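Metagenomic carboxyl esterase MGS0156 (Uncultured organism, PDB 5D8M) probably hydrolyses carboxylic esters, as a carboxyl esterase with an alpha/beta-hydrolase-like fold. Local coordinates at residues A11-A14 and H15-P19; A133-A136 and A137-H140; L278-A281 and A282-I285. All blocks are in the same frame, centred on the assembly; numbering follows the deposited sequence.

Contact 1 of 3, residues A11-A14 and H15-P19; sequences APLA and HAMSP
H15 N reaches back to A11 O and A16 N to P12 O as ordinary i to i+4 helical bonds of 3.1 and 3.2 Å, and M17 N bonds to A14 O, three residues back, at 3.1 Å. M17 is also the first residue after helix 10-16 to leave helical torsions. Among the side chains, the imidazole of H15 is the clearest case: its CG lies beside its own backbone N (chi1 -62°), and the ring folds back so that A11 O sits 3.0 Å above its plane, over the ring centre. The ring meets this oxygen with a face, while its CE1 comes within 4.3 Å of A11 CB. Elsewhere on the helix, L13 and selenomethionine M17 run alongside each other, and L13 CD1 meets M17 CE at 4.1 Å, an apolar contact between the ends of two flexible chains. M17 also rests on R227, A228 and L231 of helix 227-236. One oxygen, A11 O, thus both accepts the H15 amide proton and faces the H15 ring, a placement that would probably be more favourable were the imidazole protonated.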
loop_
_atom_site.group_PDB
_atom_site.type_symbol
_atom_site.label_atom_id
_atom_site.label_comp_id
_atom_site.label_asym_id
_atom_site.label_seq_id
_atom_site.Cartn_x
_atom_site.Cartn_y
_atom_site.Cartn_z
ATOM N N ALA A 11 -10.737 16.612 -24.016
ATOM C CA ALA A 11 -10.178 15.965 -25.206
ATOM C C ALA A 11 -8.814 15.265 -25.007
ATOM O O ALA A 11 -8.664 14.109 -25.419
ATOM C CB ALA A 11 -10.078 16.975 -26.346
ATOM N N PRO A 12 -7.820 15.942 -24.382
ATOM C CA PRO A 12 -6.556 15.218 -24.177
ATOM C C PRO A 12 -6.675 14.066 -23.174
ATOM O O PRO A 12 -6.012 13.044 -23.331
ATOM C CB PRO A 12 -5.609 16.301 -23.634
ATOM C CG PRO A 12 -6.239 17.601 -24.028
ATOM C CD PRO A 12 -7.711 17.342 -23.934
ATOM N N LEU A 13 -7.499 14.232 -22.146
ATOM C CA LEU A 13 -7.720 13.151 -21.204
ATOM C C LEU A 13 -8.410 11.969 -21.895
ATOM O O LEU A 13 -8.060 10.814 -21.651
ATOM C CB LEU A 13 -8.559 13.623 -20.017
ATOM C CG LEU A 13 -8.926 12.505 -19.034
ATOM C CD1 LEU A 13 -7.667 11.866 -18.394
ATOM C CD2 LEU A 13 -9.891 12.991 -17.962
ATOM N N ALA A 14 -9.376 12.265 -22.767
ATOM C CA ALA A 14 -10.091 11.212 -23.485
ATOM C C ALA A 14 -9.126 10.393 -24.342
ATOM O O ALA A 14 -9.146 9.165 -24.299
ATOM C CB ALA A 14 -11.203 11.802 -24.359
ATOM N N HIS A 15 -8.289 11.086 -25.106
ATOM C CA HIS A 15 -7.357 10.458 -26.023
ATOM C C HIS A 15 -6.365 9.552 -25.295
ATOM O O HIS A 15 -5.942 8.530 -25.835
ATOM C CB HIS A 15 -6.592 11.524 -26.829
ATOM C CG HIS A 15 -7.472 12.377 -27.693
ATOM N ND1 HIS A 15 -7.102 13.638 -28.118
ATOM C CD2 HIS A 15 -8.692 12.143 -28.232
ATOM C CE1 HIS A 15 -8.064 14.146 -28.872
ATOM N NE2 HIS A 15 -9.045 13.260 -28.950
ATOM N N ALA A 16 -6.003 9.919 -24.067
ATOM C CA ALA A 16 -5.026 9.144 -23.314
ATOM C C ALA A 16 -5.653 7.973 -22.571
ATOM O O ALA A 16 -4.963 7.047 -22.161
ATOM C CB ALA A 16 -4.281 10.049 -22.336
HETATM N N MSE A 17 -6.969 8.001 -22.407
HETATM C CA MSE A 17 -7.633 7.021 -21.556
HETATM C C MSE A 17 -7.909 5.719 -22.289
HETATM O O MSE A 17 -8.422 5.720 -23.401
HETATM C CB MSE A 17 -8.941 7.592 -21.011
HETATM C CG MSE A 17 -9.679 6.661 -20.083
HETATM SE SE MSE A 17 -8.686 6.239 -18.440
HETATM C CE MSE A 17 -8.583 7.982 -17.681
ATOM N N SER A 18 -7.565 4.611 -21.645
ATOM C CA SER A 18 -7.947 3.286 -22.106
ATOM C C SER A 18 -9.317 2.912 -21.530
ATOM O O SER A 18 -9.579 3.206 -20.367
ATOM C CB SER A 18 -6.906 2.255 -21.674
ATOM O OG SER A 18 -5.602 2.688 -22.005
ATOM N N PRO A 19 -10.184 2.265 -22.337
ATOM C CA PRO A 19 -11.482 1.785 -21.845
ATOM C C PRO A 19 -11.335 1.013 -20.550
ATOM O O PRO A 19 -10.490 0.114 -20.445
ATOM C CB PRO A 19 -11.968 0.873 -22.974
ATOM C CG PRO A 19 -11.372 1.467 -24.182
ATOM C CD PRO A 19 -9.999 1.939 -23.760
#

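Contact 2 of 3, residues A133-A136 and A137-H140; sequences ARNA and AIIH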
loop_
_atom_site.group_PDB
_atom_site.type_symbol
_atom_site.label_atom_id
_atom_site.label_comp_id
_atom_site.label_asym_id
_atom_site.label_seq_id
_atom_site.Cartn_x
_atom_site.Cartn_y
_atom_site.Cartn_z
ATOM N N ALA A 133 9.573 4.012 -13.201
ATOM C CA ALA A 133 10.661 3.317 -13.879
ATOM C C ALA A 133 11.991 3.474 -13.138
ATOM O O ALA A 133 12.752 2.508 -12.975
ATOM C CB ALA A 133 10.807 3.803 -15.318
ATOM N N ARG A 134 12.277 4.695 -12.704
ATOM C CA ARG A 134 13.497 4.947 -11.968
ATOM C C ARG A 134 13.510 4.184 -10.618
ATOM O O ARG A 134 14.532 3.612 -10.221
ATOM C CB ARG A 134 13.677 6.447 -11.753
ATOM C CG ARG A 134 15.032 6.781 -11.156
ATOM C CD ARG A 134 15.327 8.266 -11.216
ATOM N NE ARG A 134 16.731 8.554 -10.912
ATOM C CZ ARG A 134 17.249 9.779 -10.937
ATOM N NH1 ARG A 134 16.474 10.815 -11.229
ATOM N NH2 ARG A 134 18.534 9.969 -10.667
ATOM N N ASN A 135 12.368 4.143 -9.935
ATOM C CA ASN A 135 12.289 3.438 -8.653
ATOM C C ASN A 135 12.304 1.927 -8.820
ATOM O O ASN A 135 12.827 1.212 -7.969
ATOM C CB ASN A 135 11.040 3.864 -7.881
ATOM C CG ASN A 135 11.217 5.208 -7.218
ATOM O OD1 ASN A 135 12.325 5.722 -7.147
ATOM N ND2 ASN A 135 10.139 5.771 -6.708
ATOM N N ALA A 136 11.721 1.448 -9.911
ATOM C CA ALA A 136 11.754 0.024 -10.246
ATOM C C ALA A 136 13.192 -0.478 -10.370
ATOM O O ALA A 136 13.500 -1.597 -9.960
ATOM C CB ALA A 136 10.989 -0.233 -11.541
ATOM N N ALA A 137 14.076 0.336 -10.945
ATOM C CA ALA A 137 15.467 -0.082 -11.062
ATOM C C ALA A 137 16.146 -0.149 -9.686
ATOM O O ALA A 137 16.985 -1.021 -9.433
ATOM C CB ALA A 137 16.231 0.847 -12.012
ATOM N N ILE A 138 15.792 0.775 -8.801
ATOM C CA ILE A 138 16.306 0.767 -7.434
ATOM C C ILE A 138 15.918 -0.536 -6.727
ATOM O O ILE A 138 16.753 -1.202 -6.097
ATOM C CB ILE A 138 15.776 1.997 -6.643
ATOM C CG1 ILE A 138 16.447 3.254 -7.191
ATOM C CG2 ILE A 138 16.012 1.829 -5.128
ATOM C CD1 ILE A 138 15.851 4.597 -6.680
ATOM N N ILE A 139 14.647 -0.897 -6.868
ATOM C CA ILE A 139 14.100 -2.085 -6.234
ATOM C C ILE A 139 14.786 -3.338 -6.777
ATOM O O ILE A 139 15.219 -4.220 -6.014
ATOM C CB ILE A 139 12.578 -2.149 -6.448
ATOM C CG1 ILE A 139 11.909 -0.970 -5.723
ATOM C CG2 ILE A 139 12.031 -3.466 -5.946
ATOM C CD1 ILE A 139 10.479 -0.699 -6.198
ATOM N N HIS A 140 14.909 -3.397 -8.095
ATOM C CA HIS A 140 15.650 -4.454 -8.759
ATOM C C HIS A 140 17.063 -4.644 -8.168
ATOM O O HIS A 140 17.489 -5.771 -7.900
ATOM C CB HIS A 140 15.750 -4.144 -10.253
ATOM C CG HIS A 140 16.406 -5.218 -11.051
ATOM N ND1 HIS A 140 17.268 -4.944 -12.090
ATOM C CD2 HIS A 140 16.310 -6.568 -10.985
ATOM C CE1 HIS A 140 17.677 -6.081 -12.628
ATOM N NE2 HIS A 140 17.114 -7.081 -11.972
#
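N135 and I138, three residues apart on one helix, send their side chains out alongside each other, with N135 OD1 3.7 Å from I138 CD1. They belong to helix 132-143, one of the helices flanking the parallel sheet in what is probably an alpha/beta-hydrolase fold. The amide is held by both its ends: OD1 accepts from G127 N and ND2 donates to D163 OD2, which should fix its rotation and satisfy a buried polar group. I138 CD1 thus sits beside an amide oxygen that already has its partner, while CG1 passes 3.6 Å from R134 O and the side chain touches W130. I139 takes the same rotamer but, one residue on, faces helix 159-170. Its CG1 stands beside its own backbone N (chi1 -65°), which lays that branch against the helix, with CG1 3.3 Å and CD1 3.5 Å from N135 O. The same side chain packs on D163 and V164, while A136 meets A167, so the two helices come together through these aliphatic groups with the polar N135-D163 pair among them. R134 makes a cation-pi contact with W130, and the H140 ring leads away to stack on Y171 and to hydrogen-bond D173 OD2 through NE2. At the base of that side chain, H140 CB lies 3.4 Å from A136 O, the oxygen to which H140 N bonds at 3.0 Å and 168°.

Contact 3 of 3, residues L278-A281 and A282-I285; sequences LVIA and ADAI
D283 folds back onto I280, and its side chain can be traced atom by atom. CB sits 3.3 Å from I280 O, the same oxygen that takes the hydrogen bond from D283 N. Because CG stands beside the backbone N (chi1 -64°), the carboxylate is carried along the flank of the I280 side chain, and CG comes 3.9 Å from I280 CB. At the tip, OD2 lies 4.0 Å from I280 CD1, so an aliphatic branch lines one flank of a charged oxygen. Two polar partners hold that oxygen: a salt bridge from R227 NH2, and a water that donates to D283 OD2 at 2.7 Å and accepts from I280 N at 2.9 Å. The water thus ties the carboxylate to the backbone just ahead of the turn. With an alanine here, R227 would probably be left without this countercharge and the water would be held less firmly to I280 N. Further along, A284 CB points back into the turn and meets V279 CG1 at 3.7 Å, an apolar contact that closes the turn on itself, while CG1 and CD1 of I285 graze A281 O. Two i+3 bonds follow one another along the backbone, D283 N to I280 O and A284 N to A281 O, the latter at 3.0 Å. Such consecutive i+3 bonds are the mark of a short 3-10 turn, set here in the buried loop between helix 262-269 and strand 290-293.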
loop_
_atom_site.group_PDB
_atom_site.type_symbol
_atom_site.label_atom_id
_atom_site.label_comp_id
_atom_site.label_asym_id
_atom_site.label_seq_id
_atom_site.Cartn_x
_atom_site.Cartn_y
_atom_site.Cartn_z
ATOM N N LEU A 278 -6.522 9.740 -0.417
ATOM C CA LEU A 278 -5.710 9.942 -1.623
ATOM C C LEU A 278 -6.010 8.881 -2.680
ATOM O O LEU A 278 -5.911 9.150 -3.871
ATOM C CB LEU A 278 -4.196 9.953 -1.293
ATOM C CG LEU A 278 -3.712 11.110 -0.377
ATOM C CD1 LEU A 278 -2.215 11.032 -0.087
ATOM C CD2 LEU A 278 -4.052 12.468 -0.988
ATOM N N VAL A 279 -6.392 7.689 -2.235
ATOM C CA VAL A 279 -6.713 6.576 -3.142
ATOM C C VAL A 279 -8.134 6.063 -2.886
ATOM O O VAL A 279 -8.497 5.789 -1.750
ATOM C CB VAL A 279 -5.699 5.399 -2.965
ATOM C CG1 VAL A 279 -5.959 4.268 -3.995
ATOM C CG2 VAL A 279 -4.257 5.918 -3.058
ATOM N N ILE A 280 -8.932 5.951 -3.941
ATOM C CA ILE A 280 -10.239 5.261 -3.919
ATOM C C ILE A 280 -10.080 3.725 -3.790
ATOM O O ILE A 280 -9.228 3.124 -4.454
ATOM C CB ILE A 280 -11.033 5.603 -5.209
ATOM C CG1 ILE A 280 -11.237 7.127 -5.334
ATOM C CG2 ILE A 280 -12.359 4.857 -5.260
ATOM C CD1 ILE A 280 -11.709 7.585 -6.707
ATOM N N ALA A 281 -10.904 3.083 -2.963
ATOM C CA ALA A 281 -10.703 1.665 -2.655
ATOM C C ALA A 281 -10.764 0.777 -3.909
ATOM O O ALA A 281 -9.934 -0.117 -4.070
ATOM C CB ALA A 281 -11.717 1.194 -1.642
ATOM N N ALA A 282 -11.695 1.059 -4.813
ATOM C CA ALA A 282 -11.790 0.333 -6.084
ATOM C C ALA A 282 -10.567 0.537 -7.021
ATOM O O ALA A 282 -10.388 -0.205 -7.983
ATOM C CB ALA A 282 -13.100 0.721 -6.822
ATOM N N ASP A 283 -9.722 1.510 -6.710
ATOM C CA ASP A 283 -8.513 1.800 -7.468
ATOM C C ASP A 283 -7.276 1.211 -6.792
ATOM O O ASP A 283 -6.152 1.488 -7.213
ATOM C CB ASP A 283 -8.303 3.310 -7.606
ATOM C CG ASP A 283 -9.400 4.001 -8.418
ATOM O OD1 ASP A 283 -10.419 3.341 -8.744
ATOM O OD2 ASP A 283 -9.238 5.218 -8.713
ATOM N N ALA A 284 -7.490 0.416 -5.749
ATOM C CA ALA A 284 -6.399 0.000 -4.878
ATOM C C ALA A 284 -6.305 -1.508 -4.763
ATOM O O ALA A 284 -5.746 -2.046 -3.782
ATOM C CB ALA A 284 -6.567 0.629 -3.471
ATOM N N ILE A 285 -6.861 -2.197 -5.756
ATOM C CA ILE A 285 -6.868 -3.639 -5.725
ATOM C C ILE A 285 -6.217 -4.196 -6.982
ATOM O O ILE A 285 -6.641 -3.894 -8.106
ATOM C CB ILE A 285 -8.306 -4.166 -5.563
ATOM C CG1 ILE A 285 -8.868 -3.654 -4.218
ATOM C CG2 ILE A 285 -8.319 -5.712 -5.611
ATOM C CD1 ILE A 285 -10.372 -3.810 -4.066
HETATM O O HOH W 1 -7.833 6.322 -6.627
#

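How the contacts relate
Three local contacts illustrate how the chemistry of a short local contact follows its place in the fold. Contact 1 is a surface helix end, contact 2 a partly buried stretch of a helix beside the sheet, and contact 3 a buried loop turn. Contacts 1 and 3 have centres 20 Å apart and do not touch, yet both meet R227 of helix 227-236, the first through an apolar side chain, the second through a carboxylate. Contact 2, its centre 27 Å from that of contact 1, packs instead on helix 159-170 and neighbouring loops. Spacing differs too: i+4 bonds throughout contact 2, one of them weak, a mixture in contact 1, and i+3 bonds with a bridging water in contact 3.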